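Local coordinates for protein endonuclease IV (Thermus thermophilus, PDB 3AAM) that cleaves phosphodiester bonds at apurinic or apyrimidinic sites in DNA during base excision repair and also acts as a 3'-5' exonuclease, at residues 150-155 against 188-193. Numbering follows the deposited sequence.
Sequences ARFEEL and LDALDR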
ATOM      1  N   ALA A 150      -0.991   4.502 -14.390  1.00 10.88           N
ATOM      2  CA  ALA A 150      -0.897   5.932 -14.105  1.00 11.40           C
ATOM      3  C   ALA A 150      -2.293   6.548 -14.070  1.00 10.25           C
ATOM      4  O   ALA A 150      -2.587   7.397 -13.229  1.00 10.05           O
ATOM      5  CB  ALA A 150      -0.044   6.629 -15.164  1.00 12.02           C
ATOM      6  N   ARG A 151      -3.149   6.112 -14.989  1.00 10.97           N
ATOM      7  CA  ARG A 151      -4.517   6.615 -15.078  1.00 10.41           C
ATOM      8  C   ARG A 151      -5.485   5.762 -14.265  1.00 10.16           C
ATOM      9  O   ARG A 151      -5.430   4.535 -14.307  1.00 10.19           O
ATOM     10  CB  ARG A 151      -4.971   6.627 -16.538  1.00 12.40           C
ATOM     11  CG  ARG A 151      -4.264   7.648 -17.407  1.00 15.05           C
ATOM     12  CD  ARG A 151      -4.751   9.052 -17.088  1.00 16.57           C
ATOM     13  NE  ARG A 151      -6.184   9.189 -17.337  1.00 17.86           N
ATOM     14  CZ  ARG A 151      -6.892  10.273 -17.043  1.00 18.77           C
ATOM     15  NH1 ARG A 151      -6.301  11.322 -16.485  1.00 18.76           N
ATOM     16  NH2 ARG A 151      -8.190  10.309 -17.312  1.00 18.75           N
ATOM     17  N   PHE A 152      -6.385   6.412 -13.534  1.00  9.59           N
ATOM     18  CA  PHE A 152      -7.349   5.671 -12.737  1.00  9.40           C
ATOM     19  C   PHE A 152      -8.192   4.758 -13.620  1.00  9.64           C
ATOM     20  O   PHE A 152      -8.558   3.661 -13.202  1.00 10.12           O
ATOM     21  CB  PHE A 152      -8.257   6.621 -11.949  1.00  7.98           C
ATOM     22  CG  PHE A 152      -7.524   7.480 -10.951  1.00  8.07           C
ATOM     23  CD1 PHE A 152      -6.347   7.031 -10.357  1.00  7.73           C
ATOM     24  CD2 PHE A 152      -8.031   8.719 -10.575  1.00  6.92           C
ATOM     25  CE1 PHE A 152      -5.685   7.806  -9.402  1.00  7.33           C
ATOM     26  CE2 PHE A 152      -7.380   9.501  -9.623  1.00  9.15           C
ATOM     27  CZ  PHE A 152      -6.205   9.043  -9.034  1.00  8.04           C
ATOM     28  N   GLU A 153      -8.494   5.200 -14.840  1.00 10.51           N
ATOM     29  CA  GLU A 153      -9.294   4.387 -15.755  1.00 11.39           C
ATOM     30  C   GLU A 153      -8.602   3.074 -16.088  1.00 11.89           C
ATOM     31  O   GLU A 153      -9.264   2.062 -16.322  1.00 11.89           O
ATOM     32  CB  GLU A 153      -9.573   5.133 -17.067  1.00 10.86           C
ATOM     33  CG  GLU A 153     -10.606   6.247 -16.988  1.00 13.91           C
ATOM     34  CD  GLU A 153     -10.105   7.476 -16.255  1.00 16.31           C
ATOM     35  OE1 GLU A 153      -8.876   7.611 -16.074  1.00 17.19           O
ATOM     36  OE2 GLU A 153     -10.947   8.316 -15.874  1.00 17.56           O
ATOM     37  N   GLU A 154      -7.271   3.087 -16.127  1.00 11.35           N
ATOM     38  CA  GLU A 154      -6.540   1.866 -16.439  1.00 11.37           C
ATOM     39  C   GLU A 154      -6.660   0.903 -15.268  1.00 11.55           C
ATOM     40  O   GLU A 154      -6.817  -0.303 -15.463  1.00 12.01           O
ATOM     41  CB  GLU A 154      -5.066   2.157 -16.733  1.00 13.10           C
ATOM     42  CG  GLU A 154      -4.310   0.915 -17.210  1.00 15.45           C
ATOM     43  CD  GLU A 154      -2.963   1.236 -17.831  1.00 17.27           C
ATOM     44  OE1 GLU A 154      -1.991   1.467 -17.084  1.00 20.04           O
ATOM     45  OE2 GLU A 154      -2.882   1.268 -19.074  1.00 18.25           O
ATOM     46  N   LEU A 155      -6.586   1.440 -14.053  1.00 11.27           N
ATOM     47  CA  LEU A 155      -6.714   0.610 -12.860  1.00 13.10           C
ATOM     48  C   LEU A 155      -8.104  -0.002 -12.815  1.00 11.70           C
ATOM     49  O   LEU A 155      -8.267  -1.157 -12.425  1.00 11.53           O
ATOM     50  CB  LEU A 155      -6.487   1.430 -11.589  1.00 13.53           C
ATOM     51  CG  LEU A 155      -5.047   1.782 -11.216  1.00 16.59           C
ATOM     52  CD1 LEU A 155      -4.451   2.685 -12.279  1.00 20.44           C
ATOM     53  CD2 LEU A 155      -5.017   2.465  -9.857  1.00 16.15           C
ATOM     54  N   LEU A 188     -10.024  12.945  -5.940  1.00  9.63           N
ATOM     55  CA  LEU A 188     -10.822  11.875  -5.367  1.00  8.69           C
ATOM     56  C   LEU A 188     -12.107  11.698  -6.167  1.00  8.59           C
ATOM     57  O   LEU A 188     -12.621  10.588  -6.270  1.00  9.69           O
ATOM     58  CB  LEU A 188     -11.141  12.155  -3.897  1.00  8.72           C
ATOM     59  CG  LEU A 188      -9.929  12.109  -2.961  1.00  8.50           C
ATOM     60  CD1 LEU A 188     -10.392  12.408  -1.547  1.00  9.98           C
ATOM     61  CD2 LEU A 188      -9.258  10.743  -3.026  1.00  7.75           C
ATOM     62  N   ASP A 189     -12.622  12.785  -6.741  1.00 10.26           N
ATOM     63  CA  ASP A 189     -13.840  12.686  -7.544  1.00 10.53           C
ATOM     64  C   ASP A 189     -13.538  11.852  -8.779  1.00 10.55           C
ATOM     65  O   ASP A 189     -14.356  11.042  -9.211  1.00 11.05           O
ATOM     66  CB  ASP A 189     -14.335  14.063  -8.001  1.00 11.18           C
ATOM     67  CG  ASP A 189     -14.674  14.984  -6.846  1.00 15.06           C
ATOM     68  OD1 ASP A 189     -15.080  14.493  -5.773  1.00 13.58           O
ATOM     69  OD2 ASP A 189     -14.549  16.215  -7.022  1.00 20.22           O
ATOM     70  N   ALA A 190     -12.354  12.066  -9.348  1.00  9.86           N
ATOM     71  CA  ALA A 190     -11.930  11.341 -10.539  1.00 10.05           C
ATOM     72  C   ALA A 190     -11.747   9.867 -10.220  1.00 10.30           C
ATOM     73  O   ALA A 190     -12.128   8.995 -11.002  1.00 10.37           O
ATOM     74  CB  ALA A 190     -10.625  11.932 -11.075  1.00  8.78           C
ATOM     75  N   LEU A 191     -11.170   9.584  -9.059  1.00  8.92           N
ATOM     76  CA  LEU A 191     -10.951   8.205  -8.661  1.00  9.05           C
ATOM     77  C   LEU A 191     -12.277   7.487  -8.431  1.00  9.92           C
ATOM     78  O   LEU A 191     -12.427   6.317  -8.786  1.00 10.58           O
ATOM     79  CB  LEU A 191     -10.093   8.148  -7.393  1.00  8.60           C
ATOM     80  CG  LEU A 191      -9.695   6.751  -6.910  1.00 10.10           C
ATOM     81  CD1 LEU A 191      -8.899   6.035  -7.997  1.00 10.55           C
ATOM     82  CD2 LEU A 191      -8.864   6.871  -5.633  1.00 12.20           C
ATOM     83  N   ASP A 192     -13.243   8.190  -7.844  1.00  9.49           N
ATOM     84  CA  ASP A 192     -14.544   7.600  -7.574  1.00  9.64           C
ATOM     85  C   ASP A 192     -15.300   7.312  -8.869  1.00  9.90           C
ATOM     86  O   ASP A 192     -16.003   6.306  -8.978  1.00 10.93           O
ATOM     87  CB  ASP A 192     -15.370   8.532  -6.688  1.00 10.77           C
ATOM     88  CG  ASP A 192     -16.637   7.878  -6.188  1.00 12.75           C
ATOM     89  OD1 ASP A 192     -16.557   6.724  -5.716  1.00 13.19           O
ATOM     90  OD2 ASP A 192     -17.709   8.517  -6.261  1.00 15.27           O
ATOM     91  N   ARG A 193     -15.149   8.194  -9.849  1.00 10.46           N
ATOM     92  CA  ARG A 193     -15.822   8.010 -11.127  1.00 12.57           C
ATOM     93  C   ARG A 193     -15.228   6.847 -11.915  1.00 13.12           C
ATOM     94  O   ARG A 193     -15.955   6.031 -12.476  1.00 13.79           O
ATOM     95  CB  ARG A 193     -15.735   9.289 -11.969  1.00 14.15           C
ATOM     96  CG  ARG A 193     -16.309   9.126 -13.369  1.00 18.44           C
ATOM     97  CD  ARG A 193     -16.313  10.426 -14.169  1.00 21.86           C
ATOM     98  NE  ARG A 193     -14.975  10.976 -14.378  1.00 26.28           N
ATOM     99  CZ  ARG A 193     -14.363  11.803 -13.535  1.00 27.25           C
ATOM    100  NH1 ARG A 193     -13.144  12.249 -13.810  1.00 27.08           N
ATOM    101  NH2 ARG A 193     -14.970  12.192 -12.423  1.00 29.44           N
TER
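Phe152 and Leu191 bring the two backbones to 6.0 Å between their CA atoms, where the first turn of helix 152-159 meets helix 184-194, and no hydrogen bond joins the segments. The contact is a compact example of two outer helices of a TIM barrel packed chiefly through one aromatic ring where these segments meet. With CG anti to its own carbonyl carbon (chi1 -62°), Phe152 reaches across to the second helix. Leu191 answers with a single methyl: CD1 lies 3.6 Å from the centroid of the Phe152 ring and 14° off its normal, a CH-pi contact over the face. That methyl is delivered by a leucine whose CG is anti to its backbone N (chi1 -176°), which carries CD1 out over the ring. The two side chains cross at roughly a right angle. The same residue's backbone comes close as well, Phe152 CD2 lying 3.5 Å from Leu191 CA. Ala190 meets Phe152 CD2 obliquely through its carbonyl carbon at 3.9 Å, its CB a little farther off. Leu168 of strand 165-169 touches both Phe152 and Leu191, tying the pair to the barrel wall, and Tyr178 stacks with the ring while its OH is hydrogen-bonded to Phe152 N. The side chain of manganese-binding His172 is about 8 Å from that of Phe152. Were Phe152 replaced by an alanine, the Leu191 methyl would probably lose its aromatic platform, leaving a gap between the helices. On the exposed side, Arg151 NH2 forms a salt bridge of 3.0 Å with Glu153 OE1 within its own segment. The chemistry across the junction is therefore apolar, resting on dispersion and shape: no salt bridge crosses it, and the opposite charges of Glu153 OE2 and Arg193 NH1, 5.0 Å apart, stop short of contact.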